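Local coordinates for protein AA10A (Thermobifida fusca, PDB 5UIZ) that probably cleaves cellulose and related polysaccharides oxidatively, as a copper-dependent lytic polysaccharide monooxygenase of family AA10, at residues Y48-R53 against G123-T128; N132-H137 against H198-I203. All coordinates share one frame; numbering follows the deposited sequence.

Contact 1 (Y48-R53 against G123-T128); sequences YGCWLR and GPWKTT
Cys50 and Arg53 of helix 46-54 meet Trp125 and Lys126, which lie in the irregular chain leading into strand 128-130. Cys50 comes first along the helix. Its SG sits at the edge of the Trp125 indole, near the ring plane, 4.3 Å from CZ3. This is a loose apolar touch. The same sulfur forms the disulfide with Cys70, so it is fixed to helix 68-76. Trp125 is buried, its NE1 hydrogen-bonded to the backbone O of Ala121 and its ring in a cation-pi contact with Arg46. Just before it, Pro124 is the centre of an inverse gamma turn.

The helix belongs to the long excursion after strand 38-42, rich in short helices and carrying the short strand 88-90. In AA10 enzymes this insertion is called loop 2. Here its first helix rests against the chain that re-enters the sandwich.

Arg53 follows one turn after Cys50. A bend at chi3 (-61°) turns its guanidinium back over the helix. One face looks onto Gly49 O, which lies 3.5 Å above the plane. The opposite face takes the aliphatic root of Lys126, with Arg53 NH2 3.5 Å from Lys126 CG. The Lys126 chain bends at chi2 and carries NZ away, 6.8 Å from Arg53 NE. Each charged end has a partner outside the contact: Asp67 OD2 forms a salt bridge with Arg53 NH2, and the backbone O of Glu66 accepts from Lys126 NZ.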
# COMPACT_ATOMS: atom_id res chain seq x y z
N TYR A 48 -1.47 3.60 6.59
CA TYR A 48 -0.98 4.90 6.97
C TYR A 48 -2.16 5.83 7.12
O TYR A 48 -2.24 6.57 8.07
CB TYR A 48 -0.00 5.48 5.95
CG TYR A 48 0.46 6.85 6.28
CD1 TYR A 48 1.29 7.03 7.36
CD2 TYR A 48 0.06 7.96 5.57
CE1 TYR A 48 1.76 8.27 7.72
CE2 TYR A 48 0.50 9.25 5.95
CZ TYR A 48 1.34 9.38 7.04
OH TYR A 48 1.82 10.64 7.41
N GLY A 49 -3.08 5.73 6.17
CA GLY A 49 -4.22 6.58 6.14
C GLY A 49 -5.15 6.30 7.31
O GLY A 49 -5.64 7.20 7.96
N CYS A 50 -5.40 5.05 7.55
CA CYS A 50 -6.15 4.67 8.72
C CYS A 50 -5.54 5.22 10.02
O CYS A 50 -6.28 5.65 10.86
CB CYS A 50 -6.23 3.15 8.82
SG CYS A 50 -7.52 2.46 7.74
N TRP A 51 -4.22 5.18 10.16
CA TRP A 51 -3.55 5.77 11.33
C TRP A 51 -3.69 7.30 11.41
O TRP A 51 -4.02 7.88 12.43
CB TRP A 51 -2.08 5.43 11.25
CG TRP A 51 -1.27 6.03 12.27
CD1 TRP A 51 -1.16 5.64 13.53
CD2 TRP A 51 -0.36 7.09 12.07
NE1 TRP A 51 -0.22 6.42 14.18
CE2 TRP A 51 0.31 7.30 13.27
CE3 TRP A 51 -0.01 7.86 10.96
CZ2 TRP A 51 1.24 8.32 13.45
CZ3 TRP A 51 0.97 8.85 11.11
CH2 TRP A 51 1.59 9.06 12.35
N LEU A 52 -3.46 7.92 10.28
CA LEU A 52 -3.56 9.35 10.14
C LEU A 52 -4.98 9.84 10.44
O LEU A 52 -5.15 10.79 11.16
CB LEU A 52 -3.18 9.70 8.70
CG LEU A 52 -2.77 11.12 8.40
CD1 LEU A 52 -1.50 11.45 9.16
CD2 LEU A 52 -2.57 11.18 6.89
N ARG A 53 -6.00 9.19 9.90
CA ARG A 53 -7.35 9.71 10.07
C ARG A 53 -7.94 9.37 11.43
O ARG A 53 -8.70 10.16 11.93
CB ARG A 53 -8.29 9.32 8.93
CG ARG A 53 -7.81 9.81 7.60
CD ARG A 53 -8.83 9.56 6.51
NE ARG A 53 -9.14 8.16 6.30
CZ ARG A 53 -8.43 7.29 5.59
NH1 ARG A 53 -7.35 7.64 4.92
NH2 ARG A 53 -8.83 6.03 5.53
N GLY A 123 -13.68 -3.71 0.18
CA GLY A 123 -14.79 -2.78 0.34
C GLY A 123 -14.42 -1.37 -0.04
O GLY A 123 -13.46 -1.19 -0.74
N PRO A 124 -15.21 -0.38 0.39
CA PRO A 124 -15.05 1.05 -0.00
C PRO A 124 -13.95 1.76 0.76
O PRO A 124 -14.22 2.69 1.55
CB PRO A 124 -16.39 1.65 0.35
CG PRO A 124 -16.91 0.82 1.48
CD PRO A 124 -16.40 -0.58 1.23
N TRP A 125 -12.72 1.34 0.52
CA TRP A 125 -11.55 1.99 1.12
C TRP A 125 -11.50 3.48 0.71
O TRP A 125 -11.81 3.82 -0.44
CB TRP A 125 -10.25 1.31 0.64
CG TRP A 125 -10.00 -0.03 1.19
CD1 TRP A 125 -10.35 -1.19 0.63
CD2 TRP A 125 -9.37 -0.36 2.43
NE1 TRP A 125 -9.97 -2.23 1.42
CE2 TRP A 125 -9.36 -1.75 2.53
CE3 TRP A 125 -8.81 0.39 3.45
CZ2 TRP A 125 -8.79 -2.43 3.62
CZ3 TRP A 125 -8.27 -0.26 4.51
CH2 TRP A 125 -8.28 -1.68 4.60
N LYS A 126 -11.05 4.35 1.59
CA LYS A 126 -11.00 5.78 1.22
C LYS A 126 -9.93 5.98 0.15
O LYS A 126 -8.84 5.40 0.27
CB LYS A 126 -10.66 6.66 2.40
CG LYS A 126 -11.68 6.61 3.51
CD LYS A 126 -13.05 7.12 3.06
CE LYS A 126 -13.98 7.18 4.25
NZ LYS A 126 -15.35 7.09 3.72
N THR A 127 -10.24 6.80 -0.86
CA THR A 127 -9.36 7.03 -1.98
C THR A 127 -8.71 8.42 -1.88
O THR A 127 -9.26 9.31 -1.28
CB THR A 127 -10.07 6.90 -3.29
OG1 THR A 127 -11.14 7.82 -3.31
CG2 THR A 127 -10.64 5.50 -3.49
N THR A 128 -7.50 8.56 -2.44
CA THR A 128 -6.92 9.83 -2.82
C THR A 128 -7.23 10.09 -4.31
O THR A 128 -7.02 9.22 -5.15
CB THR A 128 -5.40 9.85 -2.66
OG1 THR A 128 -5.04 9.50 -1.32
CG2 THR A 128 -4.89 11.25 -2.92

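Contact 2 (N132-H137 against H198-I203); sequences NTFTIH and HVVFTI
Phe134 and Ile136 of strand 133-140 face Val200 and Thr202 of strand 198-206. All four are buried. The two strands lie in different sheets. Their short segments approach to 10.6 Å between axes, too far for backbone pairing. Their directions differ by 44°, so they run roughly the same way at a clear tilt. Ile136 and Thr202 have the nearest CA atoms, 8.9 Å apart.

Two of the contacts are apolar. Phe134 CZ, the far end of the ring, reaches Val200 CG2 at 3.9 Å. The methyl approaches the ring obliquely, and the two side chains meet head-on from the two strands. Val200 divides its branches between two partners: CG2 goes to the phenylalanine, while CG1 lies 4.1 Å from Ile136 CD1. The isoleucine and the valine run alongside, pointing opposite ways.

One contact joins an apolar and a polar atom. Ile136 CD1 also lies 3.5 Å from Thr202 OG1. The CD1 methyl thus touches both Val200 and Thr202. It is placed there by an Ile136 chi2 of -128°, away from the staggered positions.

These side chains fill part of the interior between the two sheets of the immunoglobulin-like beta-sandwich of AA10 enzymes. On one side, strand 133-140 lies between strands 38-42 and 184-190; Phe134 also packs on Val189. On the other, strand 198-206 lies between strands 146-154 and 211-221. Val151 of strand 146-154 touches both Ile136 and Val200, and Val219 of strand 211-221 touches Val200.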
# COMPACT_ATOMS: atom_id res chain seq x y z
N ASN A 132 -4.00 10.62 -14.03
CA ASN A 132 -3.29 9.49 -14.62
C ASN A 132 -1.80 9.59 -14.44
O ASN A 132 -1.15 8.58 -14.32
CB ASN A 132 -3.67 9.25 -16.08
CG ASN A 132 -5.10 8.72 -16.19
OD1 ASN A 132 -6.05 9.49 -16.27
ND2 ASN A 132 -5.25 7.39 -16.10
N THR A 133 -1.28 10.80 -14.36
CA THR A 133 0.11 11.01 -14.02
C THR A 133 0.10 11.54 -12.61
O THR A 133 -0.59 12.50 -12.36
CB THR A 133 0.75 11.98 -15.01
OG1 THR A 133 0.80 11.30 -16.27
CG2 THR A 133 2.13 12.37 -14.58
N PHE A 134 0.80 10.86 -11.69
CA PHE A 134 0.80 11.25 -10.29
C PHE A 134 2.15 10.94 -9.69
O PHE A 134 2.96 10.19 -10.29
CB PHE A 134 -0.34 10.59 -9.50
CG PHE A 134 -0.27 9.08 -9.46
CD1 PHE A 134 -0.79 8.32 -10.49
CD2 PHE A 134 0.31 8.44 -8.39
CE1 PHE A 134 -0.70 6.94 -10.48
CE2 PHE A 134 0.40 7.05 -8.37
CZ PHE A 134 -0.10 6.30 -9.42
N THR A 135 2.39 11.54 -8.53
CA THR A 135 3.64 11.38 -7.78
C THR A 135 3.49 10.43 -6.59
O THR A 135 2.56 10.50 -5.79
CB THR A 135 4.17 12.77 -7.29
OG1 THR A 135 4.44 13.60 -8.44
CG2 THR A 135 5.46 12.64 -6.47
N ILE A 136 4.44 9.53 -6.47
CA ILE A 136 4.55 8.70 -5.31
C ILE A 136 5.56 9.33 -4.38
O ILE A 136 6.70 9.54 -4.77
CB ILE A 136 5.02 7.31 -5.69
CG1 ILE A 136 4.03 6.71 -6.72
CG2 ILE A 136 5.22 6.48 -4.42
CD1 ILE A 136 3.46 5.33 -6.43
N HIS A 137 5.13 9.59 -3.15
CA HIS A 137 6.01 10.11 -2.11
C HIS A 137 6.14 9.06 -0.96
O HIS A 137 5.16 8.70 -0.27
CB HIS A 137 5.47 11.46 -1.64
CG HIS A 137 6.13 11.99 -0.44
ND1 HIS A 137 5.51 12.89 0.39
CD2 HIS A 137 7.36 11.76 0.08
CE1 HIS A 137 6.33 13.20 1.37
NE2 HIS A 137 7.45 12.50 1.23
N HIS A 198 -9.31 2.70 -8.11
CA HIS A 198 -8.29 1.74 -8.37
C HIS A 198 -7.41 1.53 -7.15
O HIS A 198 -7.53 2.22 -6.11
CB HIS A 198 -7.46 2.23 -9.55
CG HIS A 198 -8.08 1.94 -10.86
ND1 HIS A 198 -8.06 0.69 -11.42
CD2 HIS A 198 -8.80 2.72 -11.71
CE1 HIS A 198 -8.74 0.71 -12.55
NE2 HIS A 198 -9.21 1.93 -12.75
N VAL A 199 -6.51 0.59 -7.30
CA VAL A 199 -5.45 0.37 -6.32
C VAL A 199 -4.06 0.52 -6.92
O VAL A 199 -3.79 -0.01 -7.97
CB VAL A 199 -5.58 -1.02 -5.72
CG1 VAL A 199 -4.54 -1.25 -4.62
CG2 VAL A 199 -6.94 -1.15 -5.11
N VAL A 200 -3.24 1.31 -6.27
CA VAL A 200 -1.86 1.44 -6.64
C VAL A 200 -1.11 0.53 -5.65
O VAL A 200 -1.26 0.63 -4.43
CB VAL A 200 -1.39 2.86 -6.47
CG1 VAL A 200 0.11 2.95 -6.77
CG2 VAL A 200 -2.21 3.81 -7.32
N PHE A 201 -0.36 -0.42 -6.20
CA PHE A 201 0.49 -1.30 -5.40
C PHE A 201 1.99 -1.04 -5.61
O PHE A 201 2.52 -1.26 -6.70
CB PHE A 201 0.10 -2.73 -5.69
CG PHE A 201 0.79 -3.73 -4.85
CD1 PHE A 201 0.63 -3.72 -3.51
CD2 PHE A 201 1.61 -4.71 -5.42
CE1 PHE A 201 1.27 -4.65 -2.69
CE2 PHE A 201 2.25 -5.62 -4.62
CZ PHE A 201 2.07 -5.61 -3.24
N THR A 202 2.65 -0.53 -4.58
CA THR A 202 4.05 -0.13 -4.63
C THR A 202 4.93 -1.14 -3.85
O THR A 202 4.66 -1.46 -2.67
CB THR A 202 4.24 1.29 -4.06
OG1 THR A 202 3.46 2.20 -4.80
CG2 THR A 202 5.67 1.74 -4.13
N ILE A 203 5.93 -1.66 -4.55
CA ILE A 203 6.96 -2.50 -4.01
C ILE A 203 8.26 -1.71 -3.86
O ILE A 203 8.88 -1.23 -4.83
CB ILE A 203 7.26 -3.72 -4.90
CG1 ILE A 203 5.98 -4.50 -5.24
CG2 ILE A 203 8.20 -4.68 -4.17
CD1 ILE A 203 6.26 -5.68 -6.16

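Overall arrangement
From the N-terminal His37, which binds copper together with His144, the chain first makes strand 38-42 and enters helix 46-54. Contact 1 closes the long excursion that follows: 69 residues lie between its segments, 26 helical and only 3 in strands. It ties the start of this excursion to the lead-in of strand 128-130. Contact 2 opens a few residues later. Its intervening 60 residues hold no helix and 25 strand residues, and it joins the two sheets of the sandwich. The contacts are in series, neither nested nor crossed. Their centres are 14 Å apart, and both lie away from the copper site.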